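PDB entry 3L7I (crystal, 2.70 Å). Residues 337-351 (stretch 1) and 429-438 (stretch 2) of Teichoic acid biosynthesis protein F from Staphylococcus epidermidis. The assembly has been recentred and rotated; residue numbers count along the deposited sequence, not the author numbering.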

# COMPACT_ATOMS: atom_id res chain seq x y z
N GLU A 337 -19.81 -2.39 -0.81
CA GLU A 337 -20.64 -3.40 -0.16
C GLU A 337 -20.27 -4.80 -0.64
O GLU A 337 -20.33 -5.78 0.10
CB GLU A 337 -22.13 -3.10 -0.35
CG GLU A 337 -22.60 -1.89 0.44
CD GLU A 337 -22.33 -2.02 1.95
OE1 GLU A 337 -22.03 -3.14 2.44
OE2 GLU A 337 -22.42 -0.98 2.67
N ARG A 338 -19.84 -4.86 -1.88
CA ARG A 338 -19.52 -6.12 -2.54
C ARG A 338 -18.15 -6.67 -2.13
O ARG A 338 -18.01 -7.88 -1.94
CB ARG A 338 -19.57 -5.90 -4.04
CG ARG A 338 -19.43 -7.13 -4.86
CD ARG A 338 -20.39 -7.04 -6.01
NE ARG A 338 -19.82 -6.36 -7.17
CZ ARG A 338 -20.55 -5.75 -8.10
NH1 ARG A 338 -21.87 -5.70 -8.00
NH2 ARG A 338 -19.93 -5.19 -9.13
N SER A 339 -17.14 -5.80 -2.04
CA SER A 339 -15.81 -6.26 -1.64
C SER A 339 -15.81 -6.72 -0.18
O SER A 339 -15.12 -7.67 0.19
CB SER A 339 -14.77 -5.18 -1.87
OG SER A 339 -15.25 -3.95 -1.41
N LEU A 340 -16.61 -6.05 0.64
CA LEU A 340 -16.76 -6.50 2.01
C LEU A 340 -17.35 -7.91 2.04
O LEU A 340 -16.86 -8.79 2.74
CB LEU A 340 -17.63 -5.54 2.80
CG LEU A 340 -18.01 -6.09 4.17
CD1 LEU A 340 -16.77 -6.56 4.95
CD2 LEU A 340 -18.82 -5.04 4.96
N TYR A 341 -18.40 -8.12 1.25
CA TYR A 341 -19.08 -9.40 1.19
C TYR A 341 -18.15 -10.49 0.69
O TYR A 341 -18.14 -11.59 1.23
CB TYR A 341 -20.32 -9.29 0.30
CG TYR A 341 -20.70 -10.56 -0.40
CD1 TYR A 341 -21.55 -11.48 0.20
CD2 TYR A 341 -20.23 -10.84 -1.67
CE1 TYR A 341 -21.91 -12.65 -0.43
CE2 TYR A 341 -20.57 -12.01 -2.31
CZ TYR A 341 -21.42 -12.91 -1.69
OH TYR A 341 -21.77 -14.08 -2.32
N ASP A 342 -17.38 -10.18 -0.35
CA ASP A 342 -16.42 -11.11 -0.94
C ASP A 342 -15.38 -11.50 0.12
O ASP A 342 -14.77 -12.56 0.06
CB ASP A 342 -15.76 -10.45 -2.16
CG ASP A 342 -15.04 -11.44 -3.08
OD1 ASP A 342 -15.42 -12.64 -3.12
OD2 ASP A 342 -14.08 -11.04 -3.78
N LEU A 343 -15.20 -10.64 1.12
CA LEU A 343 -14.19 -10.88 2.13
C LEU A 343 -14.64 -11.81 3.23
O LEU A 343 -13.88 -12.66 3.68
CB LEU A 343 -13.71 -9.57 2.77
CG LEU A 343 -12.42 -9.00 2.17
CD1 LEU A 343 -12.04 -7.70 2.85
CD2 LEU A 343 -11.32 -10.02 2.29
N THR A 344 -15.87 -11.62 3.68
CA THR A 344 -16.31 -12.30 4.89
C THR A 344 -17.23 -13.46 4.55
O THR A 344 -17.84 -14.06 5.43
CB THR A 344 -17.03 -11.33 5.86
OG1 THR A 344 -18.29 -10.92 5.30
CG2 THR A 344 -16.16 -10.10 6.16
N ASP A 345 -17.33 -13.77 3.26
CA ASP A 345 -18.23 -14.83 2.85
C ASP A 345 -17.64 -16.18 3.19
O ASP A 345 -16.79 -16.68 2.48
CB ASP A 345 -18.55 -14.74 1.37
CG ASP A 345 -19.58 -15.77 0.95
OD1 ASP A 345 -20.51 -16.02 1.75
OD2 ASP A 345 -19.45 -16.32 -0.16
N LYS A 346 -18.11 -16.77 4.28
CA LYS A 346 -17.61 -18.04 4.76
C LYS A 346 -18.70 -19.06 4.61
O LYS A 346 -19.88 -18.73 4.68
CB LYS A 346 -17.21 -17.92 6.24
CG LYS A 346 -16.63 -16.55 6.58
CD LYS A 346 -16.20 -16.38 8.04
CE LYS A 346 -15.47 -15.03 8.19
NZ LYS A 346 -14.83 -14.87 9.54
N GLU A 347 -18.33 -20.31 4.42
CA GLU A 347 -19.31 -21.38 4.39
C GLU A 347 -20.12 -21.46 5.69
O GLU A 347 -21.21 -22.02 5.71
CB GLU A 347 -18.64 -22.71 4.08
CG GLU A 347 -19.50 -23.63 3.23
CD GLU A 347 -18.71 -24.74 2.54
OE1 GLU A 347 -18.90 -25.93 2.91
OE2 GLU A 347 -17.90 -24.44 1.63
N ASP A 348 -19.61 -20.87 6.76
CA ASP A 348 -20.30 -20.91 8.06
C ASP A 348 -21.48 -19.95 8.17
O ASP A 348 -22.21 -19.98 9.17
CB ASP A 348 -19.31 -20.64 9.20
CG ASP A 348 -18.73 -21.92 9.80
OD1 ASP A 348 -19.49 -22.91 9.93
OD2 ASP A 348 -17.52 -21.92 10.16
N ASN A 349 -21.68 -19.09 7.18
CA ASN A 349 -22.72 -18.07 7.28
C ASN A 349 -24.10 -18.62 6.96
O ASN A 349 -25.12 -17.98 7.24
CB ASN A 349 -22.42 -16.90 6.35
CG ASN A 349 -21.11 -16.22 6.65
OD1 ASN A 349 -20.68 -15.34 5.91
ND2 ASN A 349 -20.47 -16.61 7.75
N VAL A 350 -24.12 -19.80 6.37
CA VAL A 350 -25.34 -20.38 5.83
C VAL A 350 -26.32 -20.84 6.91
O VAL A 350 -26.06 -21.78 7.64
CB VAL A 350 -25.03 -21.58 4.90
CG1 VAL A 350 -26.29 -22.35 4.60
CG2 VAL A 350 -24.36 -21.11 3.63
N LYS A 351 -27.45 -20.16 7.00
CA LYS A 351 -28.54 -20.61 7.84
C LYS A 351 -29.46 -21.51 7.02
O LYS A 351 -30.13 -21.02 6.11
CB LYS A 351 -29.33 -19.40 8.33
CG LYS A 351 -28.51 -18.35 9.08
CD LYS A 351 -29.31 -17.07 9.18
CE LYS A 351 -29.03 -16.29 10.45
NZ LYS A 351 -29.80 -15.01 10.42
N LEU A 429 -22.20 -13.18 -11.37
CA LEU A 429 -21.05 -13.99 -11.00
C LEU A 429 -20.29 -13.49 -9.74
O LEU A 429 -19.60 -14.28 -9.09
CB LEU A 429 -20.11 -14.13 -12.18
CG LEU A 429 -20.69 -15.00 -13.28
CD1 LEU A 429 -19.73 -15.06 -14.45
CD2 LEU A 429 -20.98 -16.40 -12.75
N TYR A 430 -20.41 -12.22 -9.39
CA TYR A 430 -19.77 -11.77 -8.15
C TYR A 430 -20.45 -12.36 -6.91
O TYR A 430 -19.90 -12.30 -5.82
CB TYR A 430 -19.64 -10.24 -8.06
CG TYR A 430 -20.92 -9.50 -8.36
CD1 TYR A 430 -21.91 -9.36 -7.38
CD2 TYR A 430 -21.16 -8.93 -9.61
CE1 TYR A 430 -23.08 -8.68 -7.65
CE2 TYR A 430 -22.32 -8.25 -9.89
CZ TYR A 430 -23.29 -8.13 -8.91
OH TYR A 430 -24.47 -7.47 -9.18
N LEU A 431 -21.65 -12.93 -7.05
CA LEU A 431 -22.24 -13.68 -5.95
C LEU A 431 -21.57 -15.05 -5.83
O LEU A 431 -21.21 -15.65 -6.85
CB LEU A 431 -23.75 -13.80 -6.10
CG LEU A 431 -24.45 -12.51 -5.69
CD1 LEU A 431 -25.97 -12.58 -5.79
CD2 LEU A 431 -24.03 -12.17 -4.28
N ASN A 432 -21.39 -15.54 -4.61
CA ASN A 432 -20.63 -16.77 -4.39
C ASN A 432 -21.47 -17.98 -4.07
O ASN A 432 -21.94 -18.14 -2.94
CB ASN A 432 -19.65 -16.58 -3.23
CG ASN A 432 -18.52 -15.65 -3.57
OD1 ASN A 432 -17.95 -15.71 -4.68
ND2 ASN A 432 -18.18 -14.77 -2.62
N LYS A 433 -21.66 -18.87 -5.04
CA LYS A 433 -22.46 -20.06 -4.78
C LYS A 433 -21.62 -21.18 -4.20
O LYS A 433 -20.90 -21.88 -4.92
CB LYS A 433 -23.20 -20.55 -6.02
CG LYS A 433 -24.51 -21.18 -5.64
CD LYS A 433 -24.62 -22.59 -6.18
CE LYS A 433 -23.52 -23.52 -5.67
NZ LYS A 433 -24.04 -24.88 -5.43
N LYS A 434 -21.70 -21.35 -2.88
CA LYS A 434 -20.82 -22.30 -2.21
C LYS A 434 -21.40 -23.73 -2.21
O LYS A 434 -22.61 -23.92 -2.47
CB LYS A 434 -20.57 -21.84 -0.79
CG LYS A 434 -20.65 -20.36 -0.59
CD LYS A 434 -20.67 -20.10 0.90
CE LYS A 434 -20.94 -18.64 1.21
NZ LYS A 434 -22.38 -18.26 1.20
N GLU A 435 -20.52 -24.70 -1.94
CA GLU A 435 -20.84 -26.13 -1.87
C GLU A 435 -22.03 -26.32 -0.94
O GLU A 435 -22.87 -27.20 -1.10
CB GLU A 435 -19.65 -26.86 -1.25
CG GLU A 435 -19.27 -28.16 -1.92
CD GLU A 435 -18.33 -27.94 -3.11
OE1 GLU A 435 -17.31 -27.21 -2.94
OE2 GLU A 435 -18.62 -28.49 -4.21
N ASN A 436 -22.03 -25.45 0.05
CA ASN A 436 -22.98 -25.38 1.12
C ASN A 436 -24.40 -25.10 0.66
O ASN A 436 -25.36 -25.52 1.30
CB ASN A 436 -22.52 -24.20 1.97
CG ASN A 436 -22.73 -24.42 3.42
OD1 ASN A 436 -22.86 -25.56 3.86
ND2 ASN A 436 -22.78 -23.34 4.20
N GLN A 437 -24.54 -24.37 -0.45
CA GLN A 437 -25.83 -23.82 -0.90
C GLN A 437 -26.40 -24.51 -2.16
O GLN A 437 -25.65 -25.04 -3.00
CB GLN A 437 -25.67 -22.31 -1.15
CG GLN A 437 -25.02 -21.54 0.01
CD GLN A 437 -24.64 -20.10 -0.33
OE1 GLN A 437 -23.64 -19.84 -1.00
NE2 GLN A 437 -25.42 -19.14 0.18
N THR A 438 -27.72 -24.50 -2.29
CA THR A 438 -28.36 -25.10 -3.45
C THR A 438 -28.99 -24.03 -4.34
O THR A 438 -29.87 -23.28 -3.89
CB THR A 438 -29.44 -26.10 -3.04
OG1 THR A 438 -28.88 -27.10 -2.20
CG2 THR A 438 -29.99 -26.79 -4.26
O HOH W 1 -22.77 -16.47 -0.96

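The guanidinium of Arg 338 lies flat on the ring of Tyr 430. In this cation-pi pair Arg 338 CZ sits 3.5 Å from the centroid of the Tyr 430 ring, only 9° off the ring normal, and the two planes are inclined by 24°. A flat guanidinium over the electron-rich ring face combines electrostatic attraction with broad contact, and stacking leaves the edge of the guanidinium free: Arg 338 NH1 is hydrogen-bonded elsewhere in the structure, as is Tyr 430 OH.

The pair opens a contact that illustrates a general principle: a segment without regular secondary structure can be held against a helix when a side chain bonds to a backbone group that has no partner in regular secondary structure. Stretch 1 leads from a helix into a loop, and stretch 2 runs alongside it in the same order, with Arg 338 nearest Tyr 430, Asp 342 nearest Asn 432 and Glu 347 nearest Asn 436. The two stretches bury 686 Å² between them, both sides summed.

Tyr 341, one turn of helix beyond Arg 338, shows the principle most plainly. Its hydroxyl receives a hydrogen bond from the backbone of stretch 2, Asn 432 N to Tyr 341 OH, at 2.7 Å, so a peptide group with no strand or helix partner is satisfied by a buried phenol. The same side chain also makes an apolar contact, with Tyr 341 CZ 3.8 Å from Leu 431 CD2, while the carbonyl oxygen of Tyr 430 lies at the edge of its ring. Water 1 extends the polar network: its oxygen bonds to Tyr 341 OH at 2.9 Å, donates to Asn 432 O at 2.7 Å and accepts from Lys 434 NZ at 2.8 Å.

Asp 345, in the loop, gathers two partners from stretch 2. Asn 432 ND2 donates to Asp 345 OD2 at 3.2 Å, and Asp 345 OD1 forms a salt bridge with Lys 434 NZ at 3.0 Å, although the position of OD1 is less sure.

Farther along, stretch 2 folds back in a type I beta turn from Lys 434 to Gln 437, closed by Gln 437 N donating to Lys 434 O at 2.8 Å. Gln 437 OE1 braces the turn from within, accepting from Lys 434 N at 3.1 Å. Packing dominates here: Glu 347 CG approaches Asn 436 CB to 3.3 Å, and Val 350 CG2 rests 3.7 Å from Gln 437 CG.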